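Local structure of NO-binding heme-dependent sensor protein (Shewanella oneidensis, 4U9B) at residues D89-L94 against G148-F153; S93-I98 against N126-R131; I157-D162 against C172-E177. The protein binds heme and is thought to act as a gas sensor, an H-NOX protein captured here with nitric oxide on its ferrous heme. All coordinates share one frame; numbering follows the deposited sequence.

Interaction 1. Residues D89-L94 against G148-F153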
loop_
_atom_site.group_PDB
_atom_site.type_symbol
_atom_site.label_atom_id
_atom_site.label_comp_id
_atom_site.label_asym_id
_atom_site.label_seq_id
_atom_site.Cartn_x
_atom_site.Cartn_y
_atom_site.Cartn_z
ATOM N N ASP A 89 16.226 -2.211 11.107
ATOM C CA ASP A 89 17.509 -2.697 10.610
ATOM C C ASP A 89 17.360 -3.750 9.516
ATOM O O ASP A 89 18.296 -3.993 8.752
ATOM C CB ASP A 89 18.331 -3.280 11.763
ATOM C CG ASP A 89 18.895 -2.211 12.679
ATOM O OD1 ASP A 89 19.434 -1.207 12.165
ATOM O OD2 ASP A 89 18.799 -2.375 13.914
ATOM N N ASP A 90 16.191 -4.381 9.447
ATOM C CA ASP A 90 15.967 -5.452 8.481
ATOM C C ASP A 90 14.488 -5.630 8.154
ATOM O O ASP A 90 13.620 -5.033 8.793
ATOM C CB ASP A 90 16.547 -6.767 9.009
ATOM C CG ASP A 90 16.079 -7.093 10.415
ATOM O OD1 ASP A 90 14.854 -7.129 10.649
ATOM O OD2 ASP A 90 16.941 -7.309 11.292
ATOM N N PHE A 91 14.221 -6.465 7.155
ATOM C CA PHE A 91 12.867 -6.692 6.661
ATOM C C PHE A 91 11.927 -7.215 7.745
ATOM O O PHE A 91 10.820 -6.703 7.908
ATOM C CB PHE A 91 12.908 -7.670 5.485
ATOM C CG PHE A 91 11.554 -8.059 4.964
ATOM C CD1 PHE A 91 10.843 -7.208 4.134
ATOM C CD2 PHE A 91 10.999 -9.286 5.289
ATOM C CE1 PHE A 91 9.599 -7.567 3.649
ATOM C CE2 PHE A 91 9.756 -9.652 4.805
ATOM C CZ PHE A 91 9.054 -8.791 3.985
ATOM N N THR A 92 12.369 -8.225 8.488
ATOM C CA THR A 92 11.526 -8.840 9.511
ATOM C C THR A 92 11.124 -7.829 10.582
ATOM O O THR A 92 9.978 -7.822 11.037
ATOM C CB THR A 92 12.232 -10.033 10.183
ATOM O OG1 THR A 92 12.522 -11.035 9.202
ATOM C CG2 THR A 92 11.357 -10.646 11.273
ATOM N N SER A 93 12.070 -6.983 10.981
ATOM C CA SER A 93 11.815 -5.967 11.996
ATOM C C SER A 93 10.731 -4.996 11.537
ATOM O O SER A 93 9.850 -4.626 12.313
ATOM C CB SER A 93 13.097 -5.197 12.326
ATOM O OG SER A 93 14.168 -6.080 12.609
ATOM N N LEU A 94 10.801 -4.591 10.272
ATOM C CA LEU A 94 9.826 -3.658 9.710
ATOM C C LEU A 94 8.427 -4.261 9.732
ATOM O O LEU A 94 7.488 -3.644 10.232
ATOM C CB LEU A 94 10.210 -3.270 8.278
ATOM C CG LEU A 94 9.402 -2.136 7.631
ATOM C CD1 LEU A 94 10.242 -1.423 6.583
ATOM C CD2 LEU A 94 8.103 -2.637 6.996
ATOM N N GLY A 148 7.839 -4.353 -1.817
ATOM C CA GLY A 148 8.581 -3.107 -1.876
ATOM C C GLY A 148 9.555 -3.001 -0.719
ATOM O O GLY A 148 10.708 -2.604 -0.896
ATOM N N ALA A 149 9.085 -3.359 0.471
ATOM C CA ALA A 149 9.917 -3.333 1.668
ATOM C C ALA A 149 11.043 -4.353 1.553
ATOM O O ALA A 149 12.154 -4.117 2.015
ATOM C CB ALA A 149 9.079 -3.607 2.904
ATOM N N ALA A 150 10.743 -5.489 0.932
ATOM C CA ALA A 150 11.744 -6.527 0.725
ATOM C C ALA A 150 12.863 -6.013 -0.183
ATOM O O ALA A 150 14.046 -6.177 0.124
ATOM C CB ALA A 150 11.099 -7.766 0.140
ATOM N N GLN A 151 12.484 -5.382 -1.292
ATOM C CA GLN A 151 13.448 -4.774 -2.210
ATOM C C GLN A 151 14.354 -3.782 -1.491
ATOM O O GLN A 151 15.574 -3.794 -1.669
ATOM C CB GLN A 151 12.722 -4.063 -3.353
ATOM C CG GLN A 151 12.429 -4.942 -4.560
ATOM C CD GLN A 151 13.657 -5.203 -5.417
ATOM O OE1 GLN A 151 14.708 -4.591 -5.223
ATOM N NE2 GLN A 151 13.526 -6.115 -6.375
ATOM N N HIS A 152 13.739 -2.924 -0.685
ATOM C CA HIS A 152 14.452 -1.923 0.098
ATOM C C HIS A 152 15.582 -2.540 0.923
ATOM O O HIS A 152 16.687 -2.001 0.976
ATOM C CB HIS A 152 13.468 -1.196 1.016
ATOM C CG HIS A 152 14.099 -0.162 1.893
ATOM N ND1 HIS A 152 14.417 1.103 1.443
ATOM C CD2 HIS A 152 14.460 -0.198 3.196
ATOM C CE1 HIS A 152 14.951 1.797 2.431
ATOM N NE2 HIS A 152 14.989 1.031 3.507
ATOM N N PHE A 153 15.298 -3.676 1.555
ATOM C CA PHE A 153 16.268 -4.340 2.423
ATOM C C PHE A 153 17.087 -5.404 1.692
ATOM O O PHE A 153 17.821 -6.166 2.323
ATOM C CB PHE A 153 15.554 -4.979 3.618
ATOM C CG PHE A 153 15.109 -3.990 4.653
ATOM C CD1 PHE A 153 16.033 -3.373 5.481
ATOM C CD2 PHE A 153 13.769 -3.683 4.808
ATOM C CE1 PHE A 153 15.628 -2.465 6.439
ATOM C CE2 PHE A 153 13.359 -2.777 5.764
ATOM C CZ PHE A 153 14.289 -2.166 6.580
#
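Ala149 lies at the edge of the Phe91 ring with its carbonyl C; its CB is 4.1 Å from Phe91 CE1, and the same methyl lies 4.3 Å from Leu94 CD2. Ala150 meets the ring with its backbone as well as its methyl: its CA is 3.6 Å from Phe91 CD1, and CB comes up to CE1. Phe91 holds CG anti to the backbone N (chi1 175°), beside its own carbonyl carbon, and from there the ring reaches the two alanines. Phe153, just past helix 139-152, makes the largest single contribution. One face of its ring lies against the peptide entering helix 91-96, with Asp90 C 3.6 Å above the ring centre and Phe91 N nearer the rim. His152 CD2 sits over the opposite face, and Leu94 CD1 touches the edge at CE2, 3.5 Å away. Asp90 OD1 accepts a capping bond from Ser93 N at the first turn of helix 91-96. Leu94 lines the heme pocket, so this helix-helix contact borders it. Phe74 of helix 62-80 packs on Leu94 and Ala149; Ala150 of helix 139-152 meets Ile157 of strand 156-163, as does Phe91 of helix 91-96, which also touches Ile176 and Leu178 of strand 172-179.

Interaction 2. Residues S93-I98 against N126-R131. With HEM (protoporphyrin IX containing Fe), chain B.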
loop_
_atom_site.group_PDB
_atom_site.type_symbol
_atom_site.label_atom_id
_atom_site.label_comp_id
_atom_site.label_asym_id
_atom_site.label_seq_id
_atom_site.Cartn_x
_atom_site.Cartn_y
_atom_site.Cartn_z
ATOM N N SER A 93 12.070 -6.983 10.981
ATOM C CA SER A 93 11.815 -5.967 11.996
ATOM C C SER A 93 10.731 -4.996 11.537
ATOM O O SER A 93 9.850 -4.626 12.313
ATOM C CB SER A 93 13.097 -5.197 12.326
ATOM O OG SER A 93 14.168 -6.080 12.609
ATOM N N LEU A 94 10.801 -4.591 10.272
ATOM C CA LEU A 94 9.826 -3.658 9.710
ATOM C C LEU A 94 8.427 -4.261 9.732
ATOM O O LEU A 94 7.488 -3.644 10.232
ATOM C CB LEU A 94 10.210 -3.270 8.278
ATOM C CG LEU A 94 9.402 -2.136 7.631
ATOM C CD1 LEU A 94 10.242 -1.423 6.583
ATOM C CD2 LEU A 94 8.103 -2.637 6.996
ATOM N N VAL A 95 8.293 -5.465 9.183
ATOM C CA VAL A 95 6.992 -6.120 9.077
ATOM C C VAL A 95 6.373 -6.354 10.451
ATOM O O VAL A 95 5.186 -6.102 10.661
ATOM C CB VAL A 95 7.102 -7.466 8.336
ATOM C CG1 VAL A 95 5.742 -8.157 8.262
ATOM C CG2 VAL A 95 7.658 -7.251 6.936
ATOM N N MET A 96 7.179 -6.846 11.384
ATOM C CA MET A 96 6.707 -7.082 12.741
ATOM C C MET A 96 6.437 -5.768 13.470
ATOM O O MET A 96 5.801 -5.757 14.525
ATOM C CB MET A 96 7.728 -7.921 13.512
ATOM C CG MET A 96 7.865 -9.341 12.985
ATOM S SD MET A 96 6.335 -10.287 13.129
ATOM C CE MET A 96 6.199 -10.430 14.909
ATOM N N GLY A 97 6.913 -4.667 12.896
ATOM C CA GLY A 97 6.733 -3.352 13.486
ATOM C C GLY A 97 5.617 -2.534 12.864
ATOM O O GLY A 97 5.398 -1.389 13.260
ATOM N N ILE A 98 4.908 -3.100 11.891
ATOM C CA ILE A 98 3.805 -2.383 11.259
ATOM C C ILE A 98 2.731 -2.068 12.297
ATOM O O ILE A 98 2.222 -0.949 12.357
ATOM C CB ILE A 98 3.177 -3.187 10.091
ATOM C CG1 ILE A 98 4.198 -3.383 8.964
ATOM C CG2 ILE A 98 1.938 -2.470 9.547
ATOM C CD1 ILE A 98 3.737 -4.331 7.861
ATOM N N ASN A 126 10.738 -19.208 11.037
ATOM C CA ASN A 126 11.136 -17.892 10.535
ATOM C C ASN A 126 10.288 -17.394 9.361
ATOM O O ASN A 126 10.674 -16.457 8.662
ATOM C CB ASN A 126 12.619 -17.895 10.147
ATOM C CG ASN A 126 13.532 -18.017 11.352
ATOM O OD1 ASN A 126 13.197 -17.562 12.445
ATOM N ND2 ASN A 126 14.692 -18.633 11.158
ATOM N N GLN A 127 9.132 -18.014 9.153
ATOM C CA GLN A 127 8.117 -17.423 8.291
ATOM C C GLN A 127 7.355 -16.400 9.121
ATOM O O GLN A 127 7.290 -16.516 10.345
ATOM C CB GLN A 127 7.167 -18.482 7.724
ATOM C CG GLN A 127 7.837 -19.490 6.801
ATOM C CD GLN A 127 6.861 -20.512 6.239
ATOM O OE1 GLN A 127 5.807 -20.767 6.822
ATOM N NE2 GLN A 127 7.212 -21.102 5.103
ATOM N N ILE A 128 6.798 -15.392 8.455
ATOM C CA ILE A 128 5.983 -14.384 9.117
ATOM C C ILE A 128 4.529 -14.555 8.703
ATOM O O ILE A 128 4.225 -14.565 7.516
ATOM C CB ILE A 128 6.448 -12.955 8.765
ATOM C CG1 ILE A 128 7.914 -12.756 9.155
ATOM C CG2 ILE A 128 5.568 -11.914 9.460
ATOM C CD1 ILE A 128 8.551 -11.522 8.536
ATOM N N ALA A 129 3.643 -14.697 9.684
ATOM C CA ALA A 129 2.207 -14.763 9.433
ATOM C C ALA A 129 1.588 -13.392 9.660
ATOM O O ALA A 129 1.507 -12.918 10.793
ATOM C CB ALA A 129 1.553 -15.796 10.329
ATOM N N LEU A 130 1.154 -12.760 8.574
ATOM C CA LEU A 130 0.631 -11.404 8.630
ATOM C C LEU A 130 -0.868 -11.383 8.361
ATOM O O LEU A 130 -1.313 -11.667 7.251
ATOM C CB LEU A 130 1.365 -10.520 7.620
ATOM C CG LEU A 130 1.303 -9.012 7.872
ATOM C CD1 LEU A 130 1.971 -8.643 9.193
ATOM C CD2 LEU A 130 1.958 -8.262 6.728
ATOM N N ARG A 131 -1.642 -11.055 9.393
ATOM C CA ARG A 131 -3.086 -10.926 9.253
ATOM C C ARG A 131 -3.420 -9.523 8.776
ATOM O O ARG A 131 -2.898 -8.545 9.310
ATOM C CB ARG A 131 -3.795 -11.217 10.576
ATOM C CG ARG A 131 -5.315 -11.168 10.485
ATOM C CD ARG A 131 -5.959 -11.137 11.864
ATOM N NE ARG A 131 -7.421 -11.143 11.791
ATOM C CZ ARG A 131 -8.186 -10.056 11.706
ATOM N NH1 ARG A 131 -7.645 -8.841 11.682
ATOM N NH2 ARG A 131 -9.504 -10.183 11.644
HETATM C CHA HEM B . -2.027 2.918 4.292
HETATM C CHB HEM B . 0.006 -1.461 4.640
HETATM C CHC HEM B . 4.322 0.554 5.414
HETATM C CHD HEM B . 2.079 4.773 6.242
HETATM C C1A HEM B . -1.796 1.573 4.139
HETATM C C2A HEM B . -2.603 0.644 3.373
HETATM C C3A HEM B . -2.032 -0.561 3.472
HETATM C C4A HEM B . -0.853 -0.440 4.300
HETATM C CMA HEM B . -2.517 -1.871 2.828
HETATM C CAA HEM B . -3.888 0.983 2.583
HETATM C CBA HEM B . -5.043 1.315 3.532
HETATM C CGA HEM B . -5.819 0.094 3.976
HETATM O O1A HEM B . -6.810 0.267 4.739
HETATM O O2A HEM B . -5.472 -1.051 3.585
HETATM C C1B HEM B . 1.358 -1.310 4.823
HETATM C C2B HEM B . 2.343 -2.368 4.779
HETATM C C3B HEM B . 3.548 -1.814 5.008
HETATM C C4B HEM B . 3.346 -0.385 5.175
HETATM C CMB HEM B . 1.958 -3.846 4.539
HETATM C CAB HEM B . 4.954 -2.458 5.062
HETATM C CBB HEM B . 5.248 -3.645 4.521
HETATM C C1C HEM B . 4.097 1.882 5.715
HETATM C C2C HEM B . 5.113 2.858 6.034
HETATM C C3C HEM B . 4.520 4.032 6.279
HETATM C C4C HEM B . 3.085 3.840 6.109
HETATM C CMC HEM B . 6.626 2.559 6.085
HETATM C CAC HEM B . 5.299 5.321 6.649
HETATM C CBC HEM B . 4.714 6.421 7.136
HETATM C C1D HEM B . 0.814 4.688 5.704
HETATM C C2D HEM B . -0.057 5.820 5.495
HETATM C C3D HEM B . -1.334 5.243 4.889
HETATM C C4D HEM B . -1.115 3.820 4.792
HETATM C CMD HEM B . 0.239 7.300 5.804
HETATM C CAD HEM B . -2.596 6.012 4.462
HETATM C CBD HEM B . -3.577 6.105 5.627
HETATM C CGD HEM B . -4.800 6.854 5.168
HETATM O O1D HEM B . -5.019 6.917 3.934
HETATM O O2D HEM B . -5.556 7.385 6.028
HETATM N NA HEM B . -0.730 0.877 4.686
HETATM N NB HEM B . 2.000 -0.117 5.061
HETATM N NC HEM B . 2.870 2.517 5.771
HETATM N ND HEM B . 0.158 3.531 5.280
HETATM FE FE HEM B . 1.019 1.672 5.395
#
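Ile98 touches both Leu130 and the heme, which is the flat group here, since the side chains that meet across the two segments are all aliphatic or, for Met96, a thioether. Its CD1 stands clear of the porphyrin plane on one side, out at the margin, 3.6 Å from the vinyl carbon CAB. Leu94 CD2 comes to the same carbon from the outer edge, nearly level with the macrocycle, at 3.7 Å. Nitric oxide also contacts Ile98, which therefore belongs to both the heme and the gas pocket.

Away from the heme, Val95 does most of the joining. Its CG1 is anti to the backbone N (chi1 179°) and touches two strand residues, 3.9 Å from Ile128 CG2 and 3.9 Å from Leu130 CD1. Both strand side chains point to the helix, with Ala129 between them turned to the other side of the sheet. Met96, with chi2 at -62°, brings SD to 4.1 Å from Ile128 CG2. The link from Ile98 CD1 to Leu130 CD2 is looser, at 4.5 Å. The whole contact is apolar and largely buried, the end of helix 91-96 and the first residue of helix 98-109 laid over strand 128-133. Leu146 of helix 139-152 packs on Val95 and Leu130, Ile118 of strand 117-122 on Ile98 and Leu130, and Leu122 on Met96 and Ile128, while Ile176 of strand 172-179 also packs on Val95.

Interaction 3. Residues I157-D162 against C172-E177. With ZN (zinc ion), chain D.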
loop_
_atom_site.group_PDB
_atom_site.type_symbol
_atom_site.label_atom_id
_atom_site.label_comp_id
_atom_site.label_asym_id
_atom_site.label_seq_id
_atom_site.Cartn_x
_atom_site.Cartn_y
_atom_site.Cartn_z
ATOM N N ILE A 157 11.783 -12.532 -0.972
ATOM C CA ILE A 157 10.666 -13.134 -0.250
ATOM C C ILE A 157 9.684 -13.838 -1.181
ATOM O O ILE A 157 9.674 -13.612 -2.392
ATOM C CB ILE A 157 9.888 -12.082 0.581
ATOM C CG1 ILE A 157 9.232 -11.028 -0.323
ATOM C CG2 ILE A 157 10.815 -11.413 1.584
ATOM C CD1 ILE A 157 8.177 -10.194 0.381
ATOM N N GLN A 158 8.867 -14.699 -0.583
ATOM C CA GLN A 158 7.735 -15.320 -1.253
ATOM C C GLN A 158 6.525 -15.104 -0.351
ATOM O O GLN A 158 6.663 -15.133 0.874
ATOM C CB GLN A 158 7.988 -16.811 -1.497
ATOM C CG GLN A 158 7.614 -17.299 -2.881
ATOM C CD GLN A 158 8.066 -18.728 -3.131
ATOM O OE1 GLN A 158 8.299 -19.492 -2.192
ATOM N NE2 GLN A 158 8.203 -19.093 -4.401
ATOM N N ILE A 159 5.357 -14.865 -0.942
ATOM C CA ILE A 159 4.144 -14.638 -0.162
ATOM C C ILE A 159 3.035 -15.599 -0.564
ATOM O O ILE A 159 2.687 -15.714 -1.741
ATOM C CB ILE A 159 3.633 -13.184 -0.309
ATOM C CG1 ILE A 159 4.704 -12.208 0.192
ATOM C CG2 ILE A 159 2.318 -12.988 0.469
ATOM C CD1 ILE A 159 4.307 -10.744 0.145
ATOM N N SER A 160 2.495 -16.292 0.435
ATOM C CA SER A 160 1.295 -17.099 0.272
ATOM C C SER A 160 0.121 -16.329 0.854
ATOM O O SER A 160 0.173 -15.859 1.987
ATOM C CB SER A 160 1.441 -18.458 0.956
ATOM O OG SER A 160 2.503 -19.202 0.380
ATOM N N HIS A 161 -0.934 -16.206 0.062
ATOM C CA HIS A 161 -2.081 -15.376 0.394
ATOM C C HIS A 161 -3.326 -16.249 0.238
ATOM O O HIS A 161 -4.163 -16.011 -0.633
ATOM C CB HIS A 161 -2.090 -14.151 -0.530
ATOM C CG HIS A 161 -3.118 -13.114 -0.196
ATOM N ND1 HIS A 161 -3.021 -11.816 -0.652
ATOM C CD2 HIS A 161 -4.268 -13.177 0.515
ATOM C CE1 HIS A 161 -4.062 -11.123 -0.227
ATOM N NE2 HIS A 161 -4.835 -11.926 0.481
ATOM N N ASP A 162 -3.431 -17.268 1.093
ATOM C CA ASP A 162 -4.382 -18.363 0.891
ATOM C C ASP A 162 -5.712 -18.176 1.624
ATOM O O ASP A 162 -6.655 -18.938 1.409
ATOM C CB ASP A 162 -3.750 -19.689 1.319
ATOM C CG ASP A 162 -2.561 -20.079 0.454
ATOM O OD1 ASP A 162 -2.550 -19.733 -0.747
ATOM O OD2 ASP A 162 -1.636 -20.736 0.974
ATOM N N CYS A 172 -7.470 -11.367 5.589
ATOM C CA CYS A 172 -6.487 -12.042 4.752
ATOM C C CYS A 172 -5.349 -12.541 5.621
ATOM O O CYS A 172 -5.043 -11.954 6.658
ATOM C CB CYS A 172 -5.933 -11.112 3.676
ATOM S SG CYS A 172 -7.178 -10.324 2.652
ATOM N N MET A 173 -4.727 -13.626 5.178
ATOM C CA MET A 173 -3.547 -14.173 5.827
ATOM C C MET A 173 -2.424 -14.258 4.808
ATOM O O MET A 173 -2.498 -15.027 3.848
ATOM C CB MET A 173 -3.841 -15.551 6.419
ATOM C CG MET A 173 -2.705 -16.120 7.253
ATOM S SD MET A 173 -2.187 -15.023 8.595
ATOM C CE MET A 173 -3.739 -14.786 9.452
ATOM N N LEU A 174 -1.401 -13.435 5.010
ATOM C CA LEU A 174 -0.237 -13.412 4.141
ATOM C C LEU A 174 0.941 -14.059 4.852
ATOM O O LEU A 174 1.464 -13.514 5.824
ATOM C CB LEU A 174 0.110 -11.978 3.729
ATOM C CG LEU A 174 -0.787 -11.339 2.660
ATOM C CD1 LEU A 174 -2.202 -11.132 3.169
ATOM C CD2 LEU A 174 -0.200 -10.020 2.187
ATOM N N ILE A 175 1.339 -15.232 4.373
ATOM C CA ILE A 175 2.494 -15.928 4.920
ATOM C C ILE A 175 3.722 -15.532 4.121
ATOM O O ILE A 175 3.801 -15.784 2.918
ATOM C CB ILE A 175 2.318 -17.459 4.886
ATOM C CG1 ILE A 175 1.016 -17.866 5.582
ATOM C CG2 ILE A 175 3.519 -18.153 5.526
ATOM C CD1 ILE A 175 0.880 -17.369 7.012
ATOM N N ILE A 176 4.673 -14.907 4.802
ATOM C CA ILE A 176 5.894 -14.428 4.175
ATOM C C ILE A 176 7.060 -15.351 4.513
ATOM O O ILE A 176 7.372 -15.568 5.687
ATOM C CB ILE A 176 6.230 -12.995 4.630
ATOM C CG1 ILE A 176 5.015 -12.076 4.458
ATOM C CG2 ILE A 176 7.418 -12.446 3.845
ATOM C CD1 ILE A 176 5.053 -10.858 5.346
ATOM N N GLU A 177 7.687 -15.897 3.477
ATOM C CA GLU A 177 8.883 -16.713 3.636
ATOM C C GLU A 177 10.093 -15.967 3.092
ATOM O O GLU A 177 10.128 -15.598 1.918
ATOM C CB GLU A 177 8.726 -18.054 2.920
ATOM C CG GLU A 177 9.910 -18.991 3.115
ATOM C CD GLU A 177 9.696 -20.344 2.468
ATOM O OE1 GLU A 177 9.395 -21.310 3.199
ATOM O OE2 GLU A 177 9.831 -20.443 1.231
HETATM ZN ZN ZN D . -6.616 -10.766 0.456
HETATM O O HOH W 1 5.108 -18.495 1.307
HETATM O O HOH W 2 -1.885 -17.616 3.451
#
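His161 and Cys172 converge on one zinc ion through different first torsions: the histidine has CG anti to the backbone N (chi1 -173°), the cysteine has SG anti to the carbonyl carbon (chi1 -54°). NE2 of His161 binds the metal at 2.1 Å and SG of Cys172 at 2.3 Å, and Cys139 and Cys164 complete the site. Leu174 runs alongside the histidine and sets CD1 almost exactly above the ring centre, a CH-pi contact of 3.8 Å between that methyl and the His161 centroid. ND1 is hydrogen-bonded to Glu143 OE1, so the imidazole is gripped at both nitrogens, and the carboxylate may strengthen it as a zinc donor.

Farther from the metal the strands pair as an antiparallel beta hairpin, their axes running at 157°. Two hydrogen-bonded pairs hold it: Gln158 with Glu177 and Ser160 with Ile175, each exchanging two backbone bonds. The shortest joins Ile175 N to Ser160 O at 2.7 Å. Ile159 faces Ile176 in a non-hydrogen-bonded pair, and its CG2 also reaches Leu174 CB at 4.1 Å, on the same face as His161. Near the zinc end, a water bridges the strands, accepting from Asp162 N at 2.8 Å and donating to Met173 O at 2.7 Å. On the other face Gln158 and Glu177 lie side by side, and Glu177 OE1 is hydrogen-bonded to Gln127 NE2.

Strand 156-163 is outermost in the sheet, with strand 172-179 between it and strand 128-133. Helix 139-152 packs on the Ile159 face through Glu143 and Phe147, and Ile176 meets Ile128 of strand 128-133.

In the fold
Following the chain, helix 91-96 is the shared start of interactions 1 and 2, which have Ser93 and Leu94 in common. Interaction 2 closes first, after helix 98-109 and strand 117-122, when strand 128-133 comes back over the helix. Interaction 1 closes later, once helix 139-152 has run its length, so the loop of interaction 2 nests entirely inside that of interaction 1. Interaction 3 follows in series as a short hairpin and crosses neither. Strands 128-133 and 172-179 are sheet neighbours, which joins interactions 2 and 3, while interactions 1 and 3 touch through apolar side chains. Together they tie helices 91-96 and 139-152 to the four-stranded sheet and its zinc-bearing hairpin.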